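Cell division control protein 45 cdc45 putative (Entamoeba histolytica, PDB 6CC2) probably takes part in DNA replication as a Cdc45-family cell division control protein and may switch between conformations to regulate it. Local coordinates at residues R461-L473 / V483-F497. Sequence-based numbering, arbitrary orientation.
Sequences RYKKWLPFILAVL and VGYSSPISVKTLNYF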
loop_
_atom_site.group_PDB
_atom_site.type_symbol
_atom_site.label_atom_id
_atom_site.label_comp_id
_atom_site.label_asym_id
_atom_site.label_seq_id
_atom_site.Cartn_x
_atom_site.Cartn_y
_atom_site.Cartn_z
ATOM N N ARG A 461 6.772 7.986 -16.887
ATOM C CA ARG A 461 7.507 8.802 -17.859
ATOM C C ARG A 461 7.352 8.242 -19.268
ATOM O O ARG A 461 7.200 8.998 -20.234
ATOM C CB ARG A 461 8.975 8.869 -17.461
ATOM C CG ARG A 461 9.867 9.465 -18.552
ATOM C CD ARG A 461 11.184 9.910 -17.955
ATOM N NE ARG A 461 10.993 11.057 -17.090
ATOM C CZ ARG A 461 11.976 11.764 -16.549
ATOM N NH1 ARG A 461 13.234 11.438 -16.799
ATOM N NH2 ARG A 461 11.697 12.794 -15.764
ATOM N N TYR A 462 7.363 6.914 -19.399
ATOM C CA TYR A 462 7.306 6.274 -20.708
ATOM C C TYR A 462 5.961 5.644 -21.020
ATOM O O TYR A 462 5.791 5.081 -22.121
ATOM C CB TYR A 462 8.436 5.251 -20.815
ATOM C CG TYR A 462 9.778 5.920 -20.652
ATOM C CD1 TYR A 462 10.229 6.849 -21.596
ATOM C CD2 TYR A 462 10.580 5.657 -19.568
ATOM C CE1 TYR A 462 11.438 7.494 -21.435
ATOM C CE2 TYR A 462 11.794 6.291 -19.402
ATOM C CZ TYR A 462 12.223 7.200 -20.344
ATOM O OH TYR A 462 13.435 7.841 -20.193
ATOM N N LYS A 463 4.976 5.795 -20.136
ATOM C CA LYS A 463 3.631 5.276 -20.339
ATOM C C LYS A 463 3.694 3.777 -20.648
ATOM O O LYS A 463 3.086 3.278 -21.594
ATOM C CB LYS A 463 2.889 6.032 -21.445
ATOM C CG LYS A 463 2.728 7.507 -21.202
ATOM C CD LYS A 463 2.034 7.807 -19.899
ATOM C CE LYS A 463 1.760 9.300 -19.738
ATOM N NZ LYS A 463 0.632 9.759 -20.600
ATOM N N LYS A 464 4.468 3.059 -19.839
ATOM C CA LYS A 464 4.680 1.632 -20.025
ATOM C C LYS A 464 5.068 1.056 -18.669
ATOM O O LYS A 464 6.170 1.339 -18.196
ATOM C CB LYS A 464 5.778 1.384 -21.055
ATOM C CG LYS A 464 6.242 -0.078 -21.179
ATOM C CD LYS A 464 5.161 -1.013 -21.650
ATOM C CE LYS A 464 5.746 -2.376 -22.010
ATOM N NZ LYS A 464 4.702 -3.388 -22.335
ATOM N N TRP A 465 4.187 0.262 -18.058
ATOM C CA TRP A 465 4.437 -0.290 -16.732
ATOM C C TRP A 465 5.193 -1.607 -16.831
ATOM O O TRP A 465 4.792 -2.508 -17.573
ATOM C CB TRP A 465 3.113 -0.478 -15.973
ATOM C CG TRP A 465 2.590 0.836 -15.558
ATOM C CD1 TRP A 465 1.910 1.736 -16.321
ATOM C CD2 TRP A 465 2.766 1.448 -14.272
ATOM N NE1 TRP A 465 1.646 2.876 -15.581
ATOM C CE2 TRP A 465 2.172 2.721 -14.328
ATOM C CE3 TRP A 465 3.406 1.049 -13.102
ATOM C CZ2 TRP A 465 2.150 3.579 -13.237
ATOM C CZ3 TRP A 465 3.395 1.913 -12.018
ATOM C CH2 TRP A 465 2.778 3.165 -12.107
ATOM N N LEU A 466 6.296 -1.688 -16.111
ATOM C CA LEU A 466 7.156 -2.854 -16.053
ATOM C C LEU A 466 7.635 -3.054 -14.630
ATOM O O LEU A 466 7.738 -2.090 -13.861
ATOM C CB LEU A 466 8.380 -2.692 -16.971
ATOM C CG LEU A 466 8.072 -2.712 -18.453
ATOM C CD1 LEU A 466 9.299 -2.266 -19.204
ATOM C CD2 LEU A 466 7.634 -4.129 -18.897
ATOM N N PRO A 467 7.971 -4.288 -14.262
ATOM C CA PRO A 467 8.732 -4.502 -13.031
ATOM C C PRO A 467 10.118 -3.904 -13.189
ATOM O O PRO A 467 10.569 -3.598 -14.300
ATOM C CB PRO A 467 8.748 -6.028 -12.882
ATOM C CG PRO A 467 8.592 -6.552 -14.253
ATOM C CD PRO A 467 7.783 -5.528 -15.031
ATOM N N PHE A 468 10.760 -3.651 -12.054
ATOM C CA PHE A 468 11.992 -2.874 -12.011
ATOM C C PHE A 468 13.062 -3.626 -11.225
ATOM O O PHE A 468 12.800 -4.104 -10.115
ATOM C CB PHE A 468 11.743 -1.499 -11.370
ATOM C CG PHE A 468 12.790 -0.488 -11.688
ATOM C CD1 PHE A 468 13.978 -0.437 -10.968
ATOM C CD2 PHE A 468 12.585 0.447 -12.687
ATOM C CE1 PHE A 468 14.940 0.497 -11.278
ATOM C CE2 PHE A 468 13.531 1.398 -12.993
ATOM C CZ PHE A 468 14.731 1.413 -12.304
ATOM N N ILE A 469 14.260 -3.721 -11.798
ATOM C CA ILE A 469 15.409 -4.358 -11.154
ATOM C C ILE A 469 16.477 -3.291 -10.971
ATOM O O ILE A 469 16.901 -2.642 -11.941
ATOM C CB ILE A 469 15.944 -5.551 -11.959
ATOM C CG1 ILE A 469 14.890 -6.649 -12.003
ATOM C CG2 ILE A 469 17.241 -6.074 -11.301
ATOM C CD1 ILE A 469 15.194 -7.768 -12.925
ATOM N N LEU A 470 16.878 -3.079 -9.717
ATOM C CA LEU A 470 17.799 -2.018 -9.338
ATOM C C LEU A 470 19.030 -2.647 -8.711
ATOM O O LEU A 470 18.904 -3.480 -7.808
ATOM C CB LEU A 470 17.124 -1.074 -8.331
ATOM C CG LEU A 470 18.045 -0.015 -7.719
ATOM C CD1 LEU A 470 18.457 0.991 -8.712
ATOM C CD2 LEU A 470 17.304 0.644 -6.536
ATOM N N ALA A 471 20.198 -2.273 -9.216
ATOM C CA ALA A 471 21.487 -2.700 -8.662
ATOM C C ALA A 471 22.212 -1.501 -8.073
ATOM O O ALA A 471 22.459 -0.517 -8.782
ATOM C CB ALA A 471 22.347 -3.341 -9.743
ATOM N N VAL A 472 22.577 -1.589 -6.794
ATOM C CA VAL A 472 23.257 -0.504 -6.101
ATOM C C VAL A 472 24.593 -0.992 -5.585
ATOM O O VAL A 472 24.656 -2.016 -4.889
ATOM C CB VAL A 472 22.407 0.061 -4.941
ATOM C CG1 VAL A 472 23.103 1.310 -4.337
ATOM C CG2 VAL A 472 20.985 0.383 -5.416
ATOM N N LEU A 473 25.651 -0.239 -5.900
ATOM C CA LEU A 473 26.987 -0.605 -5.468
ATOM C C LEU A 473 27.102 -0.529 -3.955
ATOM O O LEU A 473 26.748 0.476 -3.346
ATOM C CB LEU A 473 28.013 0.324 -6.124
ATOM C CG LEU A 473 29.459 0.113 -5.686
ATOM C CD1 LEU A 473 29.992 -1.235 -6.133
ATOM C CD2 LEU A 473 30.340 1.242 -6.204
ATOM N N VAL A 483 17.791 -5.526 -6.204
ATOM C CA VAL A 483 16.401 -5.564 -5.779
ATOM C C VAL A 483 15.525 -5.699 -7.016
ATOM O O VAL A 483 15.724 -4.983 -8.009
ATOM C CB VAL A 483 16.027 -4.299 -4.986
ATOM C CG1 VAL A 483 14.509 -4.257 -4.766
ATOM C CG2 VAL A 483 16.772 -4.269 -3.668
ATOM N N GLY A 484 14.554 -6.600 -6.957
ATOM C CA GLY A 484 13.524 -6.705 -7.970
ATOM C C GLY A 484 12.178 -6.372 -7.350
ATOM O O GLY A 484 11.823 -6.910 -6.305
ATOM N N TYR A 485 11.443 -5.473 -8.014
ATOM C CA TYR A 485 10.171 -5.004 -7.496
ATOM C C TYR A 485 9.114 -5.013 -8.586
ATOM O O TYR A 485 9.361 -4.571 -9.710
ATOM C CB TYR A 485 10.278 -3.575 -6.927
ATOM C CG TYR A 485 8.929 -3.010 -6.517
ATOM C CD1 TYR A 485 8.329 -3.393 -5.340
ATOM C CD2 TYR A 485 8.256 -2.114 -7.339
ATOM C CE1 TYR A 485 7.069 -2.889 -4.969
ATOM C CE2 TYR A 485 7.016 -1.603 -6.968
ATOM C CZ TYR A 485 6.439 -2.002 -5.799
ATOM O OH TYR A 485 5.213 -1.512 -5.425
ATOM N N SER A 486 7.931 -5.500 -8.239
ATOM C CA SER A 486 6.808 -5.544 -9.160
ATOM C C SER A 486 5.644 -4.773 -8.559
ATOM O O SER A 486 5.134 -5.143 -7.495
ATOM C CB SER A 486 6.420 -6.990 -9.450
ATOM O OG SER A 486 5.275 -7.071 -10.261
ATOM N N SER A 487 5.244 -3.678 -9.228
ATOM C CA SER A 487 4.115 -2.888 -8.690
ATOM C C SER A 487 2.784 -3.595 -8.921
ATOM O O SER A 487 2.679 -4.503 -9.755
ATOM C CB SER A 487 4.091 -1.515 -9.339
ATOM O OG SER A 487 3.559 -1.581 -10.642
ATOM N N PRO A 488 1.725 -3.177 -8.215
ATOM C CA PRO A 488 0.424 -3.832 -8.404
ATOM C C PRO A 488 -0.104 -3.745 -9.826
ATOM O O PRO A 488 -0.911 -4.593 -10.230
ATOM C CB PRO A 488 -0.500 -3.095 -7.412
ATOM C CG PRO A 488 0.445 -2.654 -6.309
ATOM C CD PRO A 488 1.737 -2.282 -7.032
ATOM N N ILE A 489 0.296 -2.738 -10.589
ATOM C CA ILE A 489 -0.131 -2.653 -11.978
ATOM C C ILE A 489 0.360 -3.846 -12.785
ATOM O O ILE A 489 -0.280 -4.236 -13.769
ATOM C CB ILE A 489 0.356 -1.320 -12.579
ATOM C CG1 ILE A 489 -0.348 -0.130 -11.895
ATOM C CG2 ILE A 489 0.091 -1.285 -14.087
ATOM C CD1 ILE A 489 -1.826 -0.064 -12.104
ATOM N N SER A 490 1.480 -4.453 -12.384
ATOM C CA SER A 490 2.063 -5.577 -13.107
ATOM C C SER A 490 1.711 -6.932 -12.491
ATOM O O SER A 490 2.399 -7.926 -12.767
ATOM C CB SER A 490 3.587 -5.436 -13.171
ATOM O OG SER A 490 3.985 -4.158 -13.630
ATOM N N VAL A 491 0.646 -7.002 -11.684
ATOM C CA VAL A 491 0.371 -8.232 -10.930
ATOM C C VAL A 491 0.137 -9.413 -11.867
ATOM O O VAL A 491 0.410 -10.559 -11.503
ATOM C CB VAL A 491 -0.826 -8.010 -9.985
ATOM C CG1 VAL A 491 -2.088 -7.698 -10.770
ATOM C CG2 VAL A 491 -1.054 -9.227 -9.060
ATOM N N LYS A 492 -0.382 -9.165 -13.070
ATOM C CA LYS A 492 -0.709 -10.265 -13.969
ATOM C C LYS A 492 0.533 -11.048 -14.384
ATOM O O LYS A 492 0.423 -12.220 -14.763
ATOM C CB LYS A 492 -1.422 -9.747 -15.226
ATOM C CG LYS A 492 -2.893 -9.463 -15.041
ATOM C CD LYS A 492 -3.585 -9.182 -16.374
ATOM C CE LYS A 492 -3.691 -10.439 -17.231
ATOM N NZ LYS A 492 -4.449 -10.201 -18.503
ATOM N N THR A 493 1.702 -10.418 -14.354
ATOM C CA THR A 493 2.940 -11.071 -14.759
ATOM C C THR A 493 3.881 -11.297 -13.579
ATOM O O THR A 493 5.079 -11.542 -13.777
ATOM C CB THR A 493 3.646 -10.251 -15.851
ATOM O OG1 THR A 493 3.880 -8.916 -15.404
ATOM C CG2 THR A 493 2.795 -10.229 -17.115
ATOM N N LEU A 494 3.362 -11.234 -12.356
ATOM C CA LEU A 494 4.221 -11.387 -11.183
ATOM C C LEU A 494 4.754 -12.808 -11.070
ATOM O O LEU A 494 5.907 -13.001 -10.663
ATOM C CB LEU A 494 3.444 -11.010 -9.920
ATOM C CG LEU A 494 4.187 -11.215 -8.597
ATOM C CD1 LEU A 494 5.475 -10.436 -8.556
ATOM C CD2 LEU A 494 3.293 -10.817 -7.442
ATOM N N ASN A 495 3.933 -13.810 -11.402
ATOM C CA ASN A 495 4.407 -15.188 -11.408
ATOM C C ASN A 495 5.686 -15.309 -12.225
ATOM O O ASN A 495 6.680 -15.894 -11.771
ATOM C CB ASN A 495 3.348 -16.131 -11.987
ATOM C CG ASN A 495 2.303 -16.522 -10.987
ATOM O OD1 ASN A 495 2.437 -16.256 -9.796
ATOM N ND2 ASN A 495 1.250 -17.187 -11.464
ATOM N N TYR A 496 5.660 -14.788 -13.449
ATOM C CA TYR A 496 6.794 -14.936 -14.350
ATOM C C TYR A 496 7.990 -14.147 -13.850
ATOM O O TYR A 496 9.122 -14.648 -13.872
ATOM C CB TYR A 496 6.391 -14.491 -15.762
ATOM C CG TYR A 496 7.444 -14.737 -16.820
ATOM C CD1 TYR A 496 7.526 -15.952 -17.476
ATOM C CD2 TYR A 496 8.352 -13.735 -17.173
ATOM C CE1 TYR A 496 8.492 -16.181 -18.446
ATOM C CE2 TYR A 496 9.323 -13.959 -18.142
ATOM C CZ TYR A 496 9.383 -15.179 -18.775
ATOM O OH TYR A 496 10.341 -15.407 -19.737
ATOM N N PHE A 497 7.766 -12.905 -13.395
ATOM C CA PHE A 497 8.865 -12.071 -12.928
ATOM C C PHE A 497 9.562 -12.712 -11.737
ATOM O O PHE A 497 10.796 -12.799 -11.697
ATOM C CB PHE A 497 8.350 -10.673 -12.571
ATOM C CG PHE A 497 9.398 -9.782 -11.983
ATOM C CD1 PHE A 497 10.349 -9.207 -12.793
ATOM C CD2 PHE A 497 9.411 -9.507 -10.623
ATOM C CE1 PHE A 497 11.336 -8.379 -12.254
ATOM C CE2 PHE A 497 10.381 -8.687 -10.076
ATOM C CZ PHE A 497 11.341 -8.118 -10.900
HETATM O O HOH W 1 3.697 -4.611 -16.178
HETATM O O HOH W 2 5.673 -2.771 -11.952
#
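P467 presses its CB-CG edge onto one face of the F497 ring: CB stands over that face, 3.6 Å from the ring centroid in a CH-pi contact, and CG comes within 3.5 Å of F497 CD1. The same ring meets I469 at its edge, where CG1 approaches F497 CE1 at 4.0 Å, while G484 CA sits in the ring plane. F497 reaches this spot from the first turn of helix 494-508 because its CG swings anti to the backbone N (chi1 176°), carrying the phenyl down onto the sheet. At the other end of the contact I489 covers a face of the W465 indole, with CG2 3.6 Å from W465 CG and CG1 over the six-membered ring.

Behind these side chains is an antiparallel beta hairpin of strands 468-474 and 479-485, the two central strands of a mixed six-stranded sheet. F468 and Y485 form one hydrogen-bonded pair, linked both ways by nearly straight bonds (F468 N to Y485 O, 2.9 Å), and L470 with V483 repeats the pattern. Between them I469 and G484 make the non-hydrogen-bonded pair on the face that F497 covers; helix 444-462 packs on the opposite face, touching F468, V483 and Y485.

Where the strands part, two waters bridge the gap. One donates to W465 O (2.8 Å) and also bonds S490 OG; the second joins that same hydroxyl to S487 N (2.9 Å) and, weakly, to L466 O. S490 is itself positioned by the 3-10 turn, its N bonded to S487 O. On its other edge strand 468-474 runs parallel to strand 427-432, with backbone hydrogen bonds from I469 to R428 and C430.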